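Local coordinates for hypothetical sugar ABC-transporter sugar binding protein (Arthrobacter globiformis, PDB 7BVT) that probably binds cyclic alpha-maltosyl-1,6-maltose outside the cell as the substrate-binding component of a sugar ABC transporter, at residues 64-67 / 68-71; 149-153 / 154-158; 262-265 / 266-270; 345-348 / 349-353. All coordinates share one frame; numbering follows the deposited sequence.

Contact 1. Residues 64-67 / 68-71; sequences NVPN and SDFL
Val65 lays its CB against one corner of the Phe70 ring, 3.7 Å from Phe70 CD2, while its CG1 branch reaches back to the Phe70 CA. The two side chains cross at about a right angle, and the ring comes round to the valine because Phe70 CG lies anti to its backbone N (chi1 -163°). Val65 O sits at the edge of the same ring, in its plane, so side chain and carbonyl of one residue both border the aromatic. Trp33 of strand 28-34 touches both residues, and Trp93, in the loop before helix 94-100, meets the Phe70 ring. On the exposed side, Asp69 OD2 rests 3.2 Å from Pro66 CB, a carboxylate oxygen against the pyrrolidine ring. The Asn67 side chain is about 7 Å from a bound glucose. The backbone turns tightly between these pairs. Asp69 N donates to Pro66 O at 2.9 Å, from above the carbonyl plane, and Phe70 N follows with a longer bond of 3.3 Å to Asn67 O. A water extends the series, donating to Asn67 O and accepting from Leu71 N. The whole is a strand-to-helix connection, from strand 58-64 into helix 70-80, as in the beta-alpha units of periplasmic-binding-protein folds.

Contact 2. Residues 149-153 / 154-158; sequences TLFAE and AGLDP
Phe151 and Leu156 meet around a Schellman motif, the turn that ends helix 148-153 with Gly155 at positive phi (90°). Leu156 can be followed outward from the backbone. Its CB lies 3.3 Å from Phe151 O and also approaches Phe151 CD2; CG stays near that same carbonyl oxygen; and CD1 settles over one face of the phenyl ring, 3.9 Å from its centroid, in a CH-pi contact displaced toward the CD2 side. A first torsion that sets CG beside the backbone N (chi1 -52°), followed by an extended chi2, carries the methyl there. An alanine in place of Phe151 would probably leave Leu156 CD1 without the ring face it rests on and open a gap toward Ile175 of helix 165-179, which touches both side chains, and Tyr146, whose ring meets that of Phe151. The backbone bonds close the turn: Gly155 N donates to Ala152 O at 3.0 Å, and Leu156 N reaches Phe151 O at 2.9 Å, tilted 31° from the carbonyl plane. Farther along, Pro158 CB folds back to within 4.1 Å of Ala152 CB. Asp157 OD1 accepts a hydrogen bond from Glu159 N, two residues on. A water bridges the end of the turn, donating to both Ala152 O and Leu156 O, the latter at 2.6 Å.

Contact 3. Residues 262-265 / 266-270; sequences GSWM and VGIWA. With GLC (alpha-D-glucopyranose), chain B; GLC (alpha-D-glucopyranose), chain C.
Trp264 turns its CG between its own backbone N and carbonyl carbon (chi1 60°), and Met265 bends at both chi2 and chi3; these torsions send the indole toward the sugar and curl the methionine methyl back over Trp269. One face of the Trp264 indole carries the chain B glucose, whose C2 stands 3.8 Å above the ring plane and whose O3 comes 3.5 Å from Trp264 CE3. The next glucose, in chain C, brings its C1 to 3.6 Å from Trp264 CH2. Gly262 CA backs the opposite face, where a larger residue's CB would collide with the ring. At the indole edge, in plane, Ile268 CD1 touches CD1 of Trp264 at 3.7 Å, the two side chains running side by side. Met265 CE lies over the five-membered ring of Trp269, 3.7 Å from its centroid, and SD follows at a greater distance above the same face, a Met-aromatic contact. Beneath the side chains, Ile268 N bonds almost straight to Trp264 O (174°), in the carbonyl plane. Asp90, Asn140 and Arg371 hydrogen-bond the glycan. Running from strand 258-262 into the following helix, the segment offers an aromatic sugar platform, characteristic of carbohydrate-binding sites, here in this solute-binding protein's ligand pocket.

Contact 4. Residues 345-348 / 349-353; sequences SAYL and EWVES
Val351 CG2 sits over one face of the Tyr347 ring, 3.8 Å from its centroid and 20° off the ring normal, a CH-pi contact one helical turn along. Val351 CG2 is displaced toward the hydroxyl end, with Tyr347 CZ its nearest ring atom at 3.6 Å. Two torsions bring the groups together: Tyr347 holds CG anti to its backbone N (chi1 174°), and Val351 puts CG2 beside its own N, on the side from which the ring approaches. The backbone fixes their spacing, because Val351 N donates to Tyr347 O at 2.9 Å in the carbonyl plane. Trp350 CB also lies against Tyr347 O, at 3.3 Å.

On the exposed flank, Glu349 N bonds to Ser345 O, and Glu349 CG lies 3.1 Å from Ser345 O before the chain extends onward. Trp350 N continues the ladder to Ala346 O, and Glu352 N to Leu348 O. Farther out, Leu358 touches both Tyr347 and Val351, while Leu359 and Val362 of helix 359-363 pack on this side of the helix; Lys330 makes a cation-pi contact with Trp350. A serine at Tyr347 would probably leave Val351 CG2 without its aromatic face and open a gap beside Leu358 and Val362. This is the i to i+4 pairing of an amphipathic alpha-helix, which presents Tyr347, Leu348 and Val351 to neighbouring parts of the fold and its glutamates to the exposed side.

The four contacts follow one another along the chain, each within a single local turn or helix, and none touches another. Contact 1 leads from strand 58-64 into helix 70-80, in the parallel part of the mixed sheet. Contacts 2 and 3 flank strands that pair directly: helix 148-153 follows strand 140-147, and helix 264-271 follows strand 258-262, the antiparallel partner of strand 140-147; their centres are about 22 Å apart. Contact 4 lies about 17 Å from contact 3, centre to centre, and helix 359-363 touches both. Contacts 1 and 3 lie nearest the glycan, about 23 Å apart between centres, consistent with a ligand held between separate parts of the fold, while contacts 2 and 4 lie farther out.

Contact 1. Residues 64-67 / 68-71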
# COMPACT_ATOMS: atom_id res chain seq x y z
N ASN A 64 -10.78 -17.83 -7.00
CA ASN A 64 -10.04 -17.45 -5.78
C ASN A 64 -8.93 -18.45 -5.53
O ASN A 64 -9.15 -19.67 -5.66
CB ASN A 64 -10.95 -17.35 -4.56
CG ASN A 64 -10.15 -17.23 -3.29
OD1 ASN A 64 -9.64 -18.22 -2.73
ND2 ASN A 64 -9.93 -15.98 -2.89
N VAL A 65 -7.75 -17.96 -5.22
CA VAL A 65 -6.61 -18.72 -4.68
C VAL A 65 -6.24 -18.01 -3.39
O VAL A 65 -6.04 -16.79 -3.40
CB VAL A 65 -5.42 -18.74 -5.66
CG1 VAL A 65 -4.23 -19.45 -5.07
CG2 VAL A 65 -5.78 -19.29 -7.02
N PRO A 66 -6.18 -18.71 -2.22
CA PRO A 66 -5.80 -18.07 -0.97
C PRO A 66 -4.48 -17.29 -1.06
O PRO A 66 -3.53 -17.71 -1.69
CB PRO A 66 -5.71 -19.23 0.03
CG PRO A 66 -6.66 -20.23 -0.55
CD PRO A 66 -6.44 -20.15 -2.04
N ASN A 67 -4.50 -16.12 -0.43
CA ASN A 67 -3.38 -15.16 -0.43
C ASN A 67 -2.10 -15.94 -0.10
O ASN A 67 -1.11 -15.83 -0.85
CB ASN A 67 -3.67 -13.97 0.50
CG ASN A 67 -2.53 -12.97 0.52
OD1 ASN A 67 -1.46 -13.27 1.06
ND2 ASN A 67 -2.74 -11.80 -0.08
N SER A 68 -2.13 -16.73 0.99
CA SER A 68 -0.92 -17.42 1.49
C SER A 68 -0.43 -18.52 0.54
O SER A 68 0.75 -18.86 0.67
CB SER A 68 -1.16 -17.99 2.89
OG SER A 68 -2.30 -18.84 2.89
N ASP A 69 -1.28 -19.02 -0.35
CA ASP A 69 -0.97 -20.14 -1.28
C ASP A 69 -0.62 -19.62 -2.69
O ASP A 69 -0.28 -20.40 -3.54
CB ASP A 69 -2.16 -21.09 -1.38
CG ASP A 69 -2.53 -21.72 -0.04
OD1 ASP A 69 -1.61 -21.97 0.74
OD2 ASP A 69 -3.74 -21.80 0.26
N PHE A 70 -0.74 -18.33 -2.94
CA PHE A 70 -0.87 -17.82 -4.34
C PHE A 70 0.46 -17.96 -5.09
O PHE A 70 0.50 -18.46 -6.23
CB PHE A 70 -1.36 -16.37 -4.27
CG PHE A 70 -1.92 -15.82 -5.56
CD1 PHE A 70 -1.07 -15.36 -6.55
CD2 PHE A 70 -3.29 -15.69 -5.75
CE1 PHE A 70 -1.59 -14.80 -7.71
CE2 PHE A 70 -3.80 -15.14 -6.92
CZ PHE A 70 -2.93 -14.72 -7.91
N LEU A 71 1.58 -17.49 -4.53
CA LEU A 71 2.87 -17.57 -5.22
C LEU A 71 3.25 -19.04 -5.40
O LEU A 71 3.80 -19.40 -6.46
CB LEU A 71 3.94 -16.82 -4.44
CG LEU A 71 3.73 -15.32 -4.45
CD1 LEU A 71 4.80 -14.63 -3.67
CD2 LEU A 71 3.69 -14.79 -5.88
O HOH W 1 1.53 -16.16 -1.79

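Contact 2. Residues 149-153 / 154-158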
# COMPACT_ATOMS: atom_id res chain seq x y z
N THR A 149 -12.48 10.71 21.05
CA THR A 149 -12.91 10.75 22.47
C THR A 149 -11.66 10.90 23.36
O THR A 149 -11.65 11.76 24.28
CB THR A 149 -13.68 9.49 22.87
OG1 THR A 149 -14.78 9.53 21.95
CG2 THR A 149 -14.06 9.51 24.35
N LEU A 150 -10.61 10.13 23.06
CA LEU A 150 -9.37 10.20 23.86
C LEU A 150 -8.68 11.56 23.67
O LEU A 150 -8.16 12.11 24.65
CB LEU A 150 -8.45 9.05 23.48
CG LEU A 150 -7.17 8.96 24.33
CD1 LEU A 150 -7.51 8.95 25.80
CD2 LEU A 150 -6.39 7.72 23.99
N PHE A 151 -8.58 12.07 22.43
CA PHE A 151 -8.09 13.43 22.15
C PHE A 151 -8.83 14.45 23.01
O PHE A 151 -8.23 15.26 23.66
CB PHE A 151 -8.30 13.85 20.71
CG PHE A 151 -7.13 13.61 19.78
CD1 PHE A 151 -6.50 12.38 19.71
CD2 PHE A 151 -6.73 14.64 18.97
CE1 PHE A 151 -5.39 12.23 18.88
CE2 PHE A 151 -5.68 14.44 18.08
CZ PHE A 151 -5.04 13.23 18.04
N ALA A 152 -10.16 14.34 23.07
CA ALA A 152 -10.97 15.32 23.82
C ALA A 152 -10.69 15.17 25.31
O ALA A 152 -10.58 16.22 25.99
CB ALA A 152 -12.43 15.13 23.43
N GLU A 153 -10.58 13.95 25.81
CA GLU A 153 -10.28 13.65 27.23
C GLU A 153 -8.95 14.29 27.62
O GLU A 153 -8.82 14.75 28.77
CB GLU A 153 -10.22 12.17 27.51
CG GLU A 153 -10.33 11.86 29.01
CD GLU A 153 -10.46 10.38 29.38
OE1 GLU A 153 -10.56 9.53 28.48
OE2 GLU A 153 -10.44 10.09 30.62
N ALA A 154 -8.01 14.36 26.68
CA ALA A 154 -6.66 14.87 26.98
C ALA A 154 -6.63 16.38 26.89
O ALA A 154 -5.55 16.94 27.07
CB ALA A 154 -5.66 14.21 26.03
N GLY A 155 -7.72 17.05 26.50
CA GLY A 155 -7.72 18.50 26.31
C GLY A 155 -7.35 18.93 24.92
O GLY A 155 -7.15 20.14 24.74
N LEU A 156 -7.25 17.98 23.95
CA LEU A 156 -7.09 18.36 22.52
C LEU A 156 -8.43 18.63 21.87
O LEU A 156 -9.45 18.07 22.32
CB LEU A 156 -6.36 17.23 21.80
CG LEU A 156 -5.07 16.78 22.46
CD1 LEU A 156 -4.47 15.65 21.67
CD2 LEU A 156 -4.13 17.98 22.58
N ASP A 157 -8.40 19.39 20.80
CA ASP A 157 -9.57 19.61 19.89
C ASP A 157 -9.78 18.31 19.14
O ASP A 157 -8.92 17.88 18.36
CB ASP A 157 -9.35 20.83 19.01
CG ASP A 157 -10.48 21.13 18.05
OD1 ASP A 157 -11.37 20.27 17.87
OD2 ASP A 157 -10.37 22.16 17.39
N PRO A 158 -10.93 17.61 19.34
CA PRO A 158 -11.16 16.33 18.67
C PRO A 158 -11.31 16.42 17.14
O PRO A 158 -11.32 15.34 16.53
CB PRO A 158 -12.46 15.85 19.36
CG PRO A 158 -13.18 17.15 19.63
CD PRO A 158 -12.08 18.03 20.18
O HOH W 2 -10.85 18.70 24.45

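Contact 3. Residues 262-265 / 266-270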
# COMPACT_ATOMS: atom_id res chain seq x y z
N GLY A 262 -4.02 1.81 7.25
CA GLY A 262 -4.39 1.72 5.84
C GLY A 262 -5.80 2.12 5.59
O GLY A 262 -6.64 2.08 6.50
N SER A 263 -6.08 2.57 4.38
CA SER A 263 -7.39 3.13 3.97
C SER A 263 -8.47 2.05 4.14
O SER A 263 -9.64 2.42 4.35
CB SER A 263 -7.35 3.67 2.54
OG SER A 263 -6.84 2.67 1.69
N TRP A 264 -8.12 0.76 4.05
CA TRP A 264 -9.11 -0.33 4.24
C TRP A 264 -9.76 -0.23 5.62
O TRP A 264 -10.88 -0.73 5.76
CB TRP A 264 -8.47 -1.69 4.00
CG TRP A 264 -7.33 -2.00 4.91
CD1 TRP A 264 -7.42 -2.55 6.16
CD2 TRP A 264 -5.93 -1.77 4.69
NE1 TRP A 264 -6.19 -2.67 6.72
CE2 TRP A 264 -5.25 -2.20 5.85
CE3 TRP A 264 -5.19 -1.23 3.63
CZ2 TRP A 264 -3.86 -2.10 5.99
CZ3 TRP A 264 -3.82 -1.19 3.76
CH2 TRP A 264 -3.17 -1.63 4.90
N MET A 265 -9.07 0.32 6.63
CA MET A 265 -9.65 0.40 8.00
C MET A 265 -10.84 1.34 8.01
O MET A 265 -11.68 1.20 8.94
CB MET A 265 -8.61 0.90 9.00
CG MET A 265 -7.51 -0.08 9.21
SD MET A 265 -8.06 -1.72 9.73
CE MET A 265 -8.80 -1.33 11.32
N VAL A 266 -10.93 2.32 7.12
CA VAL A 266 -12.09 3.27 7.13
C VAL A 266 -13.33 2.43 6.91
O VAL A 266 -14.36 2.67 7.59
CB VAL A 266 -11.95 4.38 6.10
CG1 VAL A 266 -13.24 5.23 6.03
CG2 VAL A 266 -10.74 5.24 6.39
N GLY A 267 -13.25 1.50 5.97
CA GLY A 267 -14.39 0.65 5.57
C GLY A 267 -14.75 -0.32 6.68
O GLY A 267 -15.94 -0.42 7.01
N ILE A 268 -13.76 -1.05 7.19
CA ILE A 268 -13.95 -2.02 8.30
C ILE A 268 -14.61 -1.30 9.49
O ILE A 268 -15.64 -1.80 9.98
CB ILE A 268 -12.61 -2.67 8.66
CG1 ILE A 268 -12.11 -3.52 7.49
CG2 ILE A 268 -12.74 -3.48 9.94
CD1 ILE A 268 -10.64 -3.76 7.51
N TRP A 269 -14.13 -0.13 9.87
CA TRP A 269 -14.65 0.61 11.05
C TRP A 269 -15.88 1.47 10.77
O TRP A 269 -16.65 1.70 11.73
CB TRP A 269 -13.53 1.45 11.66
CG TRP A 269 -12.58 0.62 12.46
CD1 TRP A 269 -12.58 -0.73 12.63
CD2 TRP A 269 -11.43 1.11 13.15
NE1 TRP A 269 -11.53 -1.11 13.41
CE2 TRP A 269 -10.80 -0.00 13.74
CE3 TRP A 269 -10.90 2.39 13.33
CZ2 TRP A 269 -9.65 0.12 14.51
CZ3 TRP A 269 -9.76 2.52 14.09
CH2 TRP A 269 -9.15 1.40 14.66
N ALA A 270 -16.06 2.05 9.58
CA ALA A 270 -17.17 3.01 9.37
C ALA A 270 -18.49 2.25 9.60
O ALA A 270 -19.46 2.89 10.01
CB ALA A 270 -17.10 3.70 8.02
C1 GLC B . -5.64 -6.61 4.78
C2 GLC B . -5.93 -5.51 3.73
C3 GLC B . -4.76 -5.39 2.76
C4 GLC B . -3.43 -5.24 3.49
C5 GLC B . -3.25 -6.38 4.48
C6 GLC B . -2.00 -6.28 5.31
O1 GLC B . -5.67 -7.97 4.29
O2 GLC B . -7.20 -5.64 3.00
O3 GLC B . -4.99 -4.29 1.91
O4 GLC B . -2.27 -5.23 2.60
O5 GLC B . -4.37 -6.36 5.39
O6 GLC B . -1.98 -7.26 6.40
C1 GLC C . -1.67 -3.92 2.61
C2 GLC C . -1.22 -3.57 1.23
C3 GLC C . 0.05 -4.31 0.89
C4 GLC C . 1.09 -4.02 1.99
C5 GLC C . 0.55 -4.50 3.33
C6 GLC C . 1.55 -4.19 4.46
O2 GLC C . -2.31 -3.76 0.35
O3 GLC C . 0.49 -3.90 -0.42
O4 GLC C . 2.30 -4.70 1.76
O5 GLC C . -0.62 -3.78 3.61
O6 GLC C . 1.26 -5.06 5.55
O HOH W 3 -11.95 1.74 2.96

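Contact 4. Residues 345-348 / 349-353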
# COMPACT_ATOMS: atom_id res chain seq x y z
N SER A 345 -15.18 15.16 -9.50
CA SER A 345 -16.36 15.63 -8.72
C SER A 345 -17.30 14.48 -8.38
O SER A 345 -17.70 14.38 -7.23
CB SER A 345 -17.09 16.71 -9.50
OG SER A 345 -16.29 17.86 -9.53
N ALA A 346 -17.66 13.65 -9.35
CA ALA A 346 -18.55 12.50 -9.12
C ALA A 346 -18.07 11.76 -7.88
O ALA A 346 -18.85 11.67 -6.91
CB ALA A 346 -18.59 11.58 -10.30
N TYR A 347 -16.83 11.24 -7.92
CA TYR A 347 -16.33 10.29 -6.90
C TYR A 347 -16.18 11.05 -5.59
O TYR A 347 -16.59 10.48 -4.57
CB TYR A 347 -15.01 9.64 -7.33
CG TYR A 347 -14.37 8.77 -6.30
CD1 TYR A 347 -14.91 7.55 -5.95
CD2 TYR A 347 -13.21 9.18 -5.63
CE1 TYR A 347 -14.37 6.76 -4.95
CE2 TYR A 347 -12.64 8.40 -4.65
CZ TYR A 347 -13.20 7.18 -4.32
OH TYR A 347 -12.65 6.44 -3.34
N LEU A 348 -15.61 12.23 -5.62
CA LEU A 348 -15.35 13.06 -4.42
C LEU A 348 -16.66 13.39 -3.71
O LEU A 348 -16.67 13.37 -2.48
CB LEU A 348 -14.53 14.30 -4.78
CG LEU A 348 -13.08 13.98 -5.15
CD1 LEU A 348 -12.40 15.17 -5.77
CD2 LEU A 348 -12.31 13.47 -3.95
N GLU A 349 -17.73 13.64 -4.47
CA GLU A 349 -19.04 14.06 -3.88
C GLU A 349 -19.63 12.88 -3.12
O GLU A 349 -20.10 13.00 -1.98
CB GLU A 349 -19.99 14.52 -4.97
CG GLU A 349 -19.71 15.94 -5.40
CD GLU A 349 -20.81 16.54 -6.26
OE1 GLU A 349 -21.98 16.09 -6.10
OE2 GLU A 349 -20.49 17.44 -7.09
N TRP A 350 -19.55 11.74 -3.76
CA TRP A 350 -19.90 10.44 -3.18
C TRP A 350 -19.09 10.16 -1.91
O TRP A 350 -19.62 9.63 -0.89
CB TRP A 350 -19.64 9.39 -4.22
CG TRP A 350 -20.21 8.13 -3.71
CD1 TRP A 350 -21.53 7.77 -3.76
CD2 TRP A 350 -19.52 7.15 -2.93
NE1 TRP A 350 -21.68 6.58 -3.12
CE2 TRP A 350 -20.48 6.18 -2.59
CE3 TRP A 350 -18.19 7.00 -2.51
CZ2 TRP A 350 -20.13 5.04 -1.88
CZ3 TRP A 350 -17.86 5.88 -1.76
CH2 TRP A 350 -18.82 4.92 -1.46
N VAL A 351 -17.79 10.41 -1.96
CA VAL A 351 -16.98 10.15 -0.73
C VAL A 351 -17.51 11.05 0.39
O VAL A 351 -17.69 10.55 1.50
CB VAL A 351 -15.48 10.32 -0.99
CG1 VAL A 351 -14.70 10.33 0.32
CG2 VAL A 351 -14.98 9.20 -1.88
N GLU A 352 -17.77 12.32 0.08
CA GLU A 352 -18.24 13.34 1.06
C GLU A 352 -19.61 12.93 1.62
O GLU A 352 -19.80 13.07 2.84
CB GLU A 352 -18.26 14.72 0.40
CG GLU A 352 -18.47 15.86 1.38
CD GLU A 352 -17.70 15.77 2.70
OE1 GLU A 352 -16.46 15.56 2.68
OE2 GLU A 352 -18.35 15.90 3.76
N SER A 353 -20.50 12.37 0.80
CA SER A 353 -21.89 12.00 1.19
C SER A 353 -21.89 10.67 1.94
O SER A 353 -22.73 10.51 2.82
CB SER A 353 -22.82 11.97 -0.02
OG SER A 353 -22.76 10.69 -0.66